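Local coordinates for protein putative fructose-bisphosphate aldolase (Coccidioides immitis, PDB 3PM6) that is a putative class II fructose-bisphosphate aldolase, a zinc-containing protein built on a parallel eight-stranded alpha/beta barrel, at residues A[119-124]-A[131-136]; A[147-152]-A[183-188]; A[169-174]-A[208-213]. All blocks are in the same frame, centred on the assembly; numbering follows the deposited sequence.

Interaction 1 of 3, residues A[119-124]-A[131-136]; sequences VDMSHF and RLTREL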
loop_
_atom_site.group_PDB
_atom_site.type_symbol
_atom_site.label_atom_id
_atom_site.label_comp_id
_atom_site.label_asym_id
_atom_site.label_seq_id
_atom_site.Cartn_x
_atom_site.Cartn_y
_atom_site.Cartn_z
ATOM N N VAL A 119 -3.170 -22.928 -1.319
ATOM C CA VAL A 119 -2.202 -23.827 -1.982
ATOM C C VAL A 119 -2.904 -24.372 -3.212
ATOM O O VAL A 119 -3.602 -25.383 -3.135
ATOM C CB VAL A 119 -1.741 -24.992 -1.039
ATOM C CG1 VAL A 119 -0.694 -25.821 -1.714
ATOM C CG2 VAL A 119 -1.235 -24.422 0.303
ATOM N N ASP A 120 -2.754 -23.665 -4.323
ATOM C CA ASP A 120 -3.499 -23.913 -5.538
ATOM C C ASP A 120 -2.612 -24.708 -6.489
ATOM O O ASP A 120 -1.899 -24.134 -7.315
ATOM C CB ASP A 120 -3.908 -22.573 -6.204
ATOM C CG ASP A 120 -4.733 -22.788 -7.462
ATOM O OD1 ASP A 120 -4.968 -23.973 -7.776
ATOM O OD2 ASP A 120 -5.185 -21.805 -8.110
ATOM N N MET A 121 -2.649 -26.033 -6.374
ATOM C CA MET A 121 -1.857 -26.893 -7.267
ATOM C C MET A 121 -2.706 -27.507 -8.387
ATOM O O MET A 121 -2.384 -28.574 -8.932
ATOM C CB MET A 121 -1.183 -27.981 -6.414
ATOM C CG MET A 121 -0.244 -27.379 -5.312
ATOM S SD MET A 121 1.216 -26.582 -6.031
ATOM C CE MET A 121 1.159 -24.935 -5.335
ATOM N N SER A 122 -3.801 -26.814 -8.731
ATOM C CA SER A 122 -4.834 -27.369 -9.607
ATOM C C SER A 122 -4.371 -27.494 -11.050
ATOM O O SER A 122 -4.989 -28.203 -11.846
ATOM C CB SER A 122 -6.100 -26.481 -9.553
ATOM O OG SER A 122 -5.831 -25.223 -10.168
ATOM N N HIS A 123 -3.293 -26.791 -11.393
ATOM C CA HIS A 123 -2.713 -26.899 -12.721
ATOM C C HIS A 123 -1.963 -28.207 -12.985
ATOM O O HIS A 123 -1.730 -28.562 -14.146
ATOM C CB HIS A 123 -1.813 -25.703 -13.015
ATOM C CG HIS A 123 -2.572 -24.433 -13.270
ATOM N ND1 HIS A 123 -2.187 -23.519 -14.224
ATOM C CD2 HIS A 123 -3.698 -23.939 -12.710
ATOM C CE1 HIS A 123 -3.026 -22.493 -14.212
ATOM N NE2 HIS A 123 -3.955 -22.726 -13.308
ATOM N N PHE A 124 -1.600 -28.914 -11.916
ATOM C CA PHE A 124 -0.903 -30.191 -12.018
ATOM C C PHE A 124 -1.928 -31.313 -12.081
ATOM O O PHE A 124 -3.126 -31.078 -11.851
ATOM C CB PHE A 124 0.080 -30.364 -10.825
ATOM C CG PHE A 124 1.141 -29.293 -10.759
ATOM C CD1 PHE A 124 2.180 -29.257 -11.691
ATOM C CD2 PHE A 124 1.067 -28.281 -9.792
ATOM C CE1 PHE A 124 3.150 -28.237 -11.660
ATOM C CE2 PHE A 124 2.023 -27.246 -9.737
ATOM C CZ PHE A 124 3.070 -27.215 -10.669
ATOM N N ARG A 131 -0.127 -34.420 -3.767
ATOM C CA ARG A 131 1.219 -34.590 -3.229
ATOM C C ARG A 131 1.805 -33.262 -2.772
ATOM O O ARG A 131 2.250 -33.127 -1.631
ATOM C CB ARG A 131 2.147 -35.241 -4.276
ATOM C CG ARG A 131 3.500 -35.715 -3.713
ATOM C CD ARG A 131 4.499 -36.163 -4.805
ATOM N NE ARG A 131 4.908 -35.076 -5.704
ATOM C CZ ARG A 131 5.812 -34.154 -5.396
ATOM N NH1 ARG A 131 6.414 -34.158 -4.210
ATOM N NH2 ARG A 131 6.128 -33.227 -6.266
ATOM N N LEU A 132 1.851 -32.294 -3.681
ATOM C CA LEU A 132 2.358 -30.982 -3.323
ATOM C C LEU A 132 1.478 -30.316 -2.238
ATOM O O LEU A 132 2.009 -29.713 -1.311
ATOM C CB LEU A 132 2.451 -30.082 -4.553
ATOM C CG LEU A 132 3.451 -30.507 -5.621
ATOM C CD1 LEU A 132 3.112 -29.784 -6.939
ATOM C CD2 LEU A 132 4.912 -30.269 -5.140
ATOM N N THR A 133 0.144 -30.425 -2.359
ATOM C CA THR A 133 -0.750 -29.802 -1.350
ATOM C C THR A 133 -0.435 -30.356 0.052
ATOM O O THR A 133 -0.252 -29.601 1.000
ATOM C CB THR A 133 -2.261 -29.947 -1.689
ATOM O OG1 THR A 133 -2.551 -29.276 -2.920
ATOM C CG2 THR A 133 -3.143 -29.340 -0.580
ATOM N N ARG A 134 -0.332 -31.677 0.178
ATOM C CA ARG A 134 -0.029 -32.283 1.504
ATOM C C ARG A 134 1.249 -31.701 2.131
ATOM O O ARG A 134 1.263 -31.295 3.284
ATOM C CB ARG A 134 0.085 -33.795 1.391
ATOM C CG ARG A 134 0.435 -34.511 2.695
ATOM C CD ARG A 134 0.468 -36.028 2.461
ATOM N NE ARG A 134 -0.851 -36.552 2.080
ATOM C CZ ARG A 134 -1.816 -36.888 2.942
ATOM N NH1 ARG A 134 -1.633 -36.767 4.266
ATOM N NH2 ARG A 134 -2.974 -37.341 2.478
ATOM N N GLU A 135 2.316 -31.635 1.355
ATOM C CA GLU A 135 3.566 -31.156 1.899
ATOM C C GLU A 135 3.595 -29.658 2.119
ATOM O O GLU A 135 4.235 -29.197 3.063
ATOM C CB GLU A 135 4.771 -31.700 1.113
ATOM C CG GLU A 135 5.293 -30.913 -0.041
ATOM C CD GLU A 135 6.612 -31.529 -0.578
ATOM O OE1 GLU A 135 6.593 -32.114 -1.684
ATOM O OE2 GLU A 135 7.664 -31.442 0.109
ATOM N N LEU A 136 2.885 -28.897 1.281
ATOM C CA LEU A 136 2.827 -27.469 1.474
ATOM C C LEU A 136 1.929 -27.060 2.634
ATOM O O LEU A 136 2.180 -26.034 3.281
ATOM C CB LEU A 136 2.450 -26.726 0.173
ATOM C CG LEU A 136 3.542 -26.809 -0.893
ATOM C CD1 LEU A 136 2.952 -26.495 -2.270
ATOM C CD2 LEU A 136 4.752 -25.937 -0.581
#

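Interaction 2 of 3, residues A[147-152]-A[183-188]; sequences TEAEPG and TGINWL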
loop_
_atom_site.group_PDB
_atom_site.type_symbol
_atom_site.label_atom_id
_atom_site.label_comp_id
_atom_site.label_asym_id
_atom_site.label_seq_id
_atom_site.Cartn_x
_atom_site.Cartn_y
_atom_site.Cartn_z
ATOM N N THR A 147 -4.950 -23.030 5.410
ATOM C CA THR A 147 -4.749 -23.315 3.978
ATOM C C THR A 147 -6.025 -23.676 3.251
ATOM O O THR A 147 -6.957 -24.204 3.837
ATOM C CB THR A 147 -3.733 -24.452 3.702
ATOM O OG1 THR A 147 -4.195 -25.649 4.290
ATOM C CG2 THR A 147 -2.360 -24.143 4.233
ATOM N N GLU A 148 -6.039 -23.380 1.968
ATOM C CA GLU A 148 -7.171 -23.671 1.087
ATOM C C GLU A 148 -6.541 -24.403 -0.061
ATOM O O GLU A 148 -5.436 -24.060 -0.453
ATOM C CB GLU A 148 -7.793 -22.362 0.602
ATOM C CG GLU A 148 -8.866 -22.479 -0.474
ATOM C CD GLU A 148 -9.408 -21.112 -0.895
ATOM O OE1 GLU A 148 -9.594 -20.228 -0.017
ATOM O OE2 GLU A 148 -9.634 -20.912 -2.109
ATOM N N ALA A 149 -7.244 -25.391 -0.603
ATOM C CA ALA A 149 -6.794 -26.126 -1.757
ATOM C C ALA A 149 -7.935 -26.316 -2.732
ATOM O O ALA A 149 -9.103 -26.095 -2.388
ATOM C CB ALA A 149 -6.215 -27.469 -1.333
ATOM N N GLU A 150 -7.577 -26.663 -3.963
ATOM C CA GLU A 150 -8.558 -26.838 -5.045
ATOM C C GLU A 150 -8.622 -28.280 -5.546
ATOM O O GLU A 150 -7.781 -28.721 -6.356
ATOM C CB GLU A 150 -8.221 -25.919 -6.211
ATOM C CG GLU A 150 -9.242 -25.937 -7.343
ATOM C CD GLU A 150 -8.972 -24.811 -8.355
ATOM O OE1 GLU A 150 -8.742 -23.664 -7.942
ATOM O OE2 GLU A 150 -9.022 -25.071 -9.558
ATOM N N PRO A 151 -9.648 -29.022 -5.117
ATOM C CA PRO A 151 -9.751 -30.437 -5.517
ATOM C C PRO A 151 -10.381 -30.531 -6.889
ATOM O O PRO A 151 -11.443 -31.144 -7.050
ATOM C CB PRO A 151 -10.692 -31.023 -4.466
ATOM C CG PRO A 151 -11.518 -29.880 -4.009
ATOM C CD PRO A 151 -10.788 -28.596 -4.297
ATOM N N GLY A 152 -9.732 -29.934 -7.878
ATOM C CA GLY A 152 -10.261 -29.976 -9.251
ATOM C C GLY A 152 -9.489 -28.957 -10.038
ATOM O O GLY A 152 -8.395 -28.594 -9.617
ATOM N N THR A 183 -5.286 -34.300 3.431
ATOM C CA THR A 183 -4.038 -33.527 3.379
ATOM C C THR A 183 -3.939 -32.576 4.542
ATOM O O THR A 183 -2.881 -32.019 4.757
ATOM C CB THR A 183 -3.884 -32.677 2.097
ATOM O OG1 THR A 183 -4.975 -31.754 2.008
ATOM C CG2 THR A 183 -3.848 -33.547 0.857
ATOM N N GLY A 184 -5.032 -32.381 5.286
ATOM C CA GLY A 184 -5.053 -31.404 6.393
ATOM C C GLY A 184 -5.369 -29.947 6.030
ATOM O O GLY A 184 -5.218 -29.033 6.863
ATOM N N ILE A 185 -5.802 -29.708 4.793
ATOM C CA ILE A 185 -6.276 -28.354 4.402
ATOM C C ILE A 185 -7.413 -27.932 5.294
ATOM O O ILE A 185 -8.060 -28.774 5.861
ATOM C CB ILE A 185 -6.858 -28.338 2.997
ATOM C CG1 ILE A 185 -8.027 -29.306 2.965
ATOM C CG2 ILE A 185 -5.790 -28.621 1.995
ATOM C CD1 ILE A 185 -8.460 -29.698 1.616
ATOM N N ASN A 186 -7.677 -26.632 5.413
ATOM C CA ASN A 186 -8.820 -26.169 6.192
ATOM C C ASN A 186 -10.024 -25.888 5.315
ATOM O O ASN A 186 -11.151 -26.174 5.716
ATOM C CB ASN A 186 -8.459 -24.919 6.964
ATOM C CG ASN A 186 -7.259 -25.137 7.878
ATOM O OD1 ASN A 186 -6.134 -24.674 7.586
ATOM N ND2 ASN A 186 -7.479 -25.874 8.976
ATOM N N TRP A 187 -9.783 -25.327 4.124
ATOM C CA TRP A 187 -10.852 -24.942 3.189
ATOM C C TRP A 187 -10.644 -25.552 1.805
ATOM O O TRP A 187 -9.525 -25.818 1.420
ATOM C CB TRP A 187 -10.916 -23.419 3.061
ATOM C CG TRP A 187 -10.830 -22.686 4.380
ATOM C CD1 TRP A 187 -11.368 -23.073 5.575
ATOM C CD2 TRP A 187 -10.218 -21.410 4.615
ATOM N NE1 TRP A 187 -11.085 -22.134 6.556
ATOM C CE2 TRP A 187 -10.375 -21.111 5.988
ATOM C CE3 TRP A 187 -9.535 -20.504 3.805
ATOM C CZ2 TRP A 187 -9.906 -19.939 6.549
ATOM C CZ3 TRP A 187 -9.051 -19.337 4.371
ATOM C CH2 TRP A 187 -9.239 -19.067 5.730
ATOM N N LEU A 188 -11.736 -25.779 1.078
ATOM C CA LEU A 188 -11.723 -26.369 -0.255
ATOM C C LEU A 188 -12.418 -25.429 -1.231
ATOM O O LEU A 188 -13.448 -24.872 -0.902
ATOM C CB LEU A 188 -12.474 -27.715 -0.266
ATOM C CG LEU A 188 -11.760 -29.010 0.163
ATOM C CD1 LEU A 188 -12.641 -30.217 -0.055
ATOM C CD2 LEU A 188 -10.454 -29.197 -0.618
HETATM O O HOH W 1 -4.002 -26.488 7.101
#

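Interaction 3 of 3, residues A[169-174]-A[208-213]; sequences GVLTTP and YERLQR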
loop_
_atom_site.group_PDB
_atom_site.type_symbol
_atom_site.label_atom_id
_atom_site.label_comp_id
_atom_site.label_asym_id
_atom_site.label_seq_id
_atom_site.Cartn_x
_atom_site.Cartn_y
_atom_site.Cartn_z
ATOM N N GLY A 169 -10.827 -28.503 -17.992
ATOM C CA GLY A 169 -11.578 -28.367 -16.761
ATOM C C GLY A 169 -11.680 -29.712 -16.085
ATOM O O GLY A 169 -11.813 -30.741 -16.765
ATOM N N VAL A 170 -11.529 -29.702 -14.765
ATOM C CA VAL A 170 -11.787 -30.885 -13.919
ATOM C C VAL A 170 -12.767 -30.482 -12.806
ATOM O O VAL A 170 -12.415 -29.733 -11.866
ATOM C CB VAL A 170 -10.500 -31.532 -13.297
ATOM C CG1 VAL A 170 -10.855 -32.791 -12.449
ATOM C CG2 VAL A 170 -9.468 -31.908 -14.361
ATOM N N LEU A 171 -13.992 -30.997 -12.937
ATOM C CA LEU A 171 -15.046 -30.887 -11.935
ATOM C C LEU A 171 -14.794 -31.671 -10.659
ATOM O O LEU A 171 -14.310 -32.805 -10.681
ATOM C CB LEU A 171 -16.399 -31.305 -12.541
ATOM C CG LEU A 171 -16.895 -30.454 -13.718
ATOM C CD1 LEU A 171 -18.265 -30.975 -14.235
ATOM C CD2 LEU A 171 -16.979 -28.951 -13.337
ATOM N N THR A 172 -15.169 -31.087 -9.531
ATOM C CA THR A 172 -14.851 -31.704 -8.245
ATOM C C THR A 172 -15.877 -32.761 -7.857
ATOM O O THR A 172 -17.068 -32.506 -7.921
ATOM C CB THR A 172 -14.791 -30.639 -7.133
ATOM O OG1 THR A 172 -13.713 -29.721 -7.398
ATOM C CG2 THR A 172 -14.576 -31.288 -5.810
ATOM N N THR A 173 -15.403 -33.940 -7.439
ATOM C CA THR A 173 -16.273 -34.977 -6.907
ATOM C C THR A 173 -16.145 -35.018 -5.398
ATOM O O THR A 173 -15.151 -34.536 -4.848
ATOM C CB THR A 173 -15.911 -36.379 -7.480
ATOM O OG1 THR A 173 -14.540 -36.697 -7.159
ATOM C CG2 THR A 173 -16.106 -36.395 -9.011
ATOM N N PRO A 174 -17.150 -35.601 -4.708
ATOM C CA PRO A 174 -16.982 -35.875 -3.282
ATOM C C PRO A 174 -15.736 -36.706 -3.000
ATOM O O PRO A 174 -15.082 -36.480 -1.994
ATOM C CB PRO A 174 -18.250 -36.684 -2.917
ATOM C CG PRO A 174 -19.249 -36.215 -3.870
ATOM C CD PRO A 174 -18.513 -35.940 -5.166
ATOM N N TYR A 208 -25.370 -27.145 -8.919
ATOM C CA TYR A 208 -25.693 -27.026 -7.487
ATOM C C TYR A 208 -25.792 -28.387 -6.829
ATOM O O TYR A 208 -25.451 -28.548 -5.655
ATOM C CB TYR A 208 -26.986 -26.247 -7.293
ATOM C CG TYR A 208 -26.893 -24.800 -7.734
ATOM C CD1 TYR A 208 -26.183 -23.874 -6.964
ATOM C CD2 TYR A 208 -27.499 -24.360 -8.924
ATOM C CE1 TYR A 208 -26.082 -22.537 -7.340
ATOM C CE2 TYR A 208 -27.427 -23.020 -9.308
ATOM C CZ TYR A 208 -26.692 -22.118 -8.505
ATOM O OH TYR A 208 -26.562 -20.797 -8.847
ATOM N N GLU A 209 -26.242 -29.374 -7.596
ATOM C CA GLU A 209 -26.318 -30.756 -7.112
ATOM C C GLU A 209 -24.927 -31.290 -6.754
ATOM O O GLU A 209 -24.737 -31.831 -5.667
ATOM C CB GLU A 209 -27.033 -31.665 -8.128
ATOM C CG GLU A 209 -28.561 -31.479 -8.090
ATOM C CD GLU A 209 -29.274 -32.187 -9.242
ATOM O OE1 GLU A 209 -28.621 -33.013 -9.933
ATOM O OE2 GLU A 209 -30.487 -31.932 -9.451
ATOM N N ARG A 210 -23.965 -31.107 -7.664
ATOM C CA ARG A 210 -22.573 -31.462 -7.414
ATOM C C ARG A 210 -22.106 -30.776 -6.121
ATOM O O ARG A 210 -21.556 -31.420 -5.223
ATOM C CB ARG A 210 -21.701 -31.023 -8.595
ATOM C CG ARG A 210 -20.223 -31.358 -8.469
ATOM C CD ARG A 210 -19.467 -30.920 -9.731
ATOM N NE ARG A 210 -19.844 -31.722 -10.894
ATOM C CZ ARG A 210 -19.306 -32.911 -11.199
ATOM N NH1 ARG A 210 -18.356 -33.436 -10.425
ATOM N NH2 ARG A 210 -19.718 -33.571 -12.289
ATOM N N LEU A 211 -22.377 -29.478 -6.019
ATOM C CA LEU A 211 -21.999 -28.713 -4.848
ATOM C C LEU A 211 -22.550 -29.313 -3.554
ATOM O O LEU A 211 -21.783 -29.529 -2.634
ATOM C CB LEU A 211 -22.425 -27.240 -4.997
ATOM C CG LEU A 211 -22.012 -26.346 -3.849
ATOM C CD1 LEU A 211 -20.471 -26.408 -3.710
ATOM C CD2 LEU A 211 -22.539 -24.890 -4.059
ATOM N N GLN A 212 -23.862 -29.595 -3.482
ATOM C CA GLN A 212 -24.457 -30.176 -2.244
ATOM C C GLN A 212 -23.825 -31.543 -1.942
ATOM O O GLN A 212 -23.483 -31.802 -0.798
ATOM C CB GLN A 212 -26.015 -30.174 -2.241
ATOM C CG GLN A 212 -26.786 -30.731 -0.944
ATOM C CD GLN A 212 -26.349 -30.168 0.482
ATOM O OE1 GLN A 212 -25.883 -30.930 1.323
ATOM N NE2 GLN A 212 -26.545 -28.902 0.741
ATOM N N ARG A 213 -23.599 -32.362 -2.973
ATOM C CA ARG A 213 -22.918 -33.670 -2.826
ATOM C C ARG A 213 -21.547 -33.526 -2.159
ATOM O O ARG A 213 -21.194 -34.303 -1.265
ATOM C CB ARG A 213 -22.757 -34.383 -4.191
ATOM C CG ARG A 213 -23.887 -35.311 -4.534
ATOM C CD ARG A 213 -23.790 -35.887 -5.925
ATOM N NE ARG A 213 -25.123 -35.849 -6.513
ATOM C CZ ARG A 213 -25.430 -35.231 -7.647
ATOM N NH1 ARG A 213 -24.463 -34.651 -8.353
ATOM N NH2 ARG A 213 -26.692 -35.235 -8.090
#

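Interaction 1 of 3, residues A[119-124]-A[131-136]
Phe124 turns one ring face to Leu132. The methyl carbon Leu132 CD1 stands over that face, 4.2 Å from the ring centroid and 27° off the ring normal, a CH-pi contact. The methyl leans toward Phe124 CD2, 3.8 Å from Leu132 CD1. Met121 SD is also 3.8 Å from Leu132 CD1. In the methionine, chi2 (-68°) sets SD against Leu132, and chi3 (125°) turns Met121 CE to Leu136 CD1, at 3.9 Å. Val119 CG1 approaches the same leucine methyl, 3.7 Å from Leu136 CD1.

This is a beta-alpha connection of a TIM barrel, and a type I turn from Met121 to Phe124 shapes its loop. Strand 116-119 ends at Val119, and helix 126-141 comes back over the loop that follows it. Ile98 of helix 95-103 adds to the apolar layer. Thr133 gives its hydroxyl to Asn129 O of its own helix, while Met121 CG lies 3.8 Å from Thr133 OG1.

Asp120 faces away from the helix and forms an Asx turn. Ser122 N reaches Asp120 OD1 at 3.2 Å on the anti side, somewhat out of the carboxylate plane; Ser122 OG reaches Asp120 OD1 on the syn side at 2.8 Å. Asp120 OD2 bonds to His91, a zinc ligand.

Interaction 2 of 3, residues A[147-152]-A[183-188]
In Asn186, CG lies anti to the carbonyl carbon (chi1 -57°), and chi2 (105°) turns OD1 to Thr147. Thr147 N donates to Asn186 OD1 at 3.0 Å, on an in-plane lone pair. In Thr147, OG1 sits between the backbone N and the carbonyl carbon (chi1 61°). There Thr147 OG1 lies 3.4 Å from Ile185 CA. A water joins Thr147 OG1 to Gly184 O, to which it donates.

Thr147 O accepts two bonds, from Asn186 N at 3.0 Å and from Trp187 N at 3.1 Å. The Trp187 donor lies in the carbonyl plane; the Asn186 donor, an extra one just before the strand, is tilted from it. Ala149 N bonds to Trp187 O at 3.1 Å. The two Trp187 bonds set strands 146-149 and 187-188 side by side in parallel register, Glu148 with Trp187 and Ala149 with Leu188.

Glu148 and Trp187 share one face of the sheet. Their side chains cross at about a right angle, with Glu148 OE1 at the edge of the indole. The carboxylate is held by a salt bridge from OE1 to Lys247 and a hydrogen bond from OE2 to His227, a zinc ligand. Ala149 and Leu188 lie on the other face. Ala149 CB also packs 3.5 Å from Ile185 CG2, in the preceding loop. Beyond the strand end, Pro151 CG rests 3.6 Å from Leu188 CD2.

Helix 174-181 joins the strands into a beta-alpha-beta unit, and its Phe180 touches Pro151, Ile185 and Leu188. Val137 of helix 126-141 covers Thr147 and Ile185, and strand 116-119 pairs along the far side of Glu148.

Interaction 3 of 3, residues A[169-174]-A[208-213]
Arg210 NH1 donates to Thr172 O at 3.0 Å, with an N-H...O angle of 161°. The oxygen lies in the guanidinium plane. Relative to the peptide, the donor sits well above the carbonyl plane, 65° out of it. The aliphatic part of the arginine also passes this oxygen: Arg210 CG and Arg210 CD are each 3.4 Å from Thr172 O. CG is anti to the backbone N (chi1 -179°), which carries it alongside the oxygen.

Leu171 covers one face of the guanidinium. Leu171 CB stands 3.5 Å above the plane, over its centre. Leu171 CD1 is on the same face, 3.6 Å from Arg210 NH2. The two side chains cross at about a right angle. Thr173 CG2 lies at the edge, 4.0 Å from Arg210 NH1. The charged group is thus flanked by carbon as well as bonded at its rim.

Within the TIM barrel, the contact joins the loop leading from strand 146-149 into helix 174-181 to the first turns of helix 208-218. Thr173 is the N-cap of helix 174-181, and its OG1 accepts from the backbone N of Glu176. The neighbouring hydroxyl, Thr172 OG1, bonds instead to Pro151 O and Ala191 N.

Pro174 opens helix 174-181 and turns its ring to the backbone of helix 208-218. Pro174 CG lies 3.8 Å from Arg213 O. The Arg213 side chain starts toward the proline, with Arg213 CB near Pro174 CG, but its charged end leads away. It forms a long salt bridge with Glu209, one turn earlier in the helix. Phe192 packs against Arg210 and Leu211, while Pro174 also touches Ala217 of helix 208-218.

Overall arrangement
All three contacts belong to one closed parallel barrel. Interaction 1 closes first along the chain, and interactions 2 and 3 follow with alternating segments. The centres of interactions 1 and 2 are about 9 Å apart. They meet where strands 116-119 and 146-149 run side by side, through a probable hydrogen bond between Val119 N and Glu148 O. Interaction 3 lies about 15 Å from interaction 2, between centres, nearer the surface. A probable hydrogen bond between Pro151 O and Thr172 OG1 joins them. Interactions 1 and 3 do not touch. The three contacts involve strands 116-119, 146-149 and 187-188 and helices 126-141, 174-181 and 208-218. Interactions 1 and 2 each supply a carboxylate that bonds a zinc-ligating histidine.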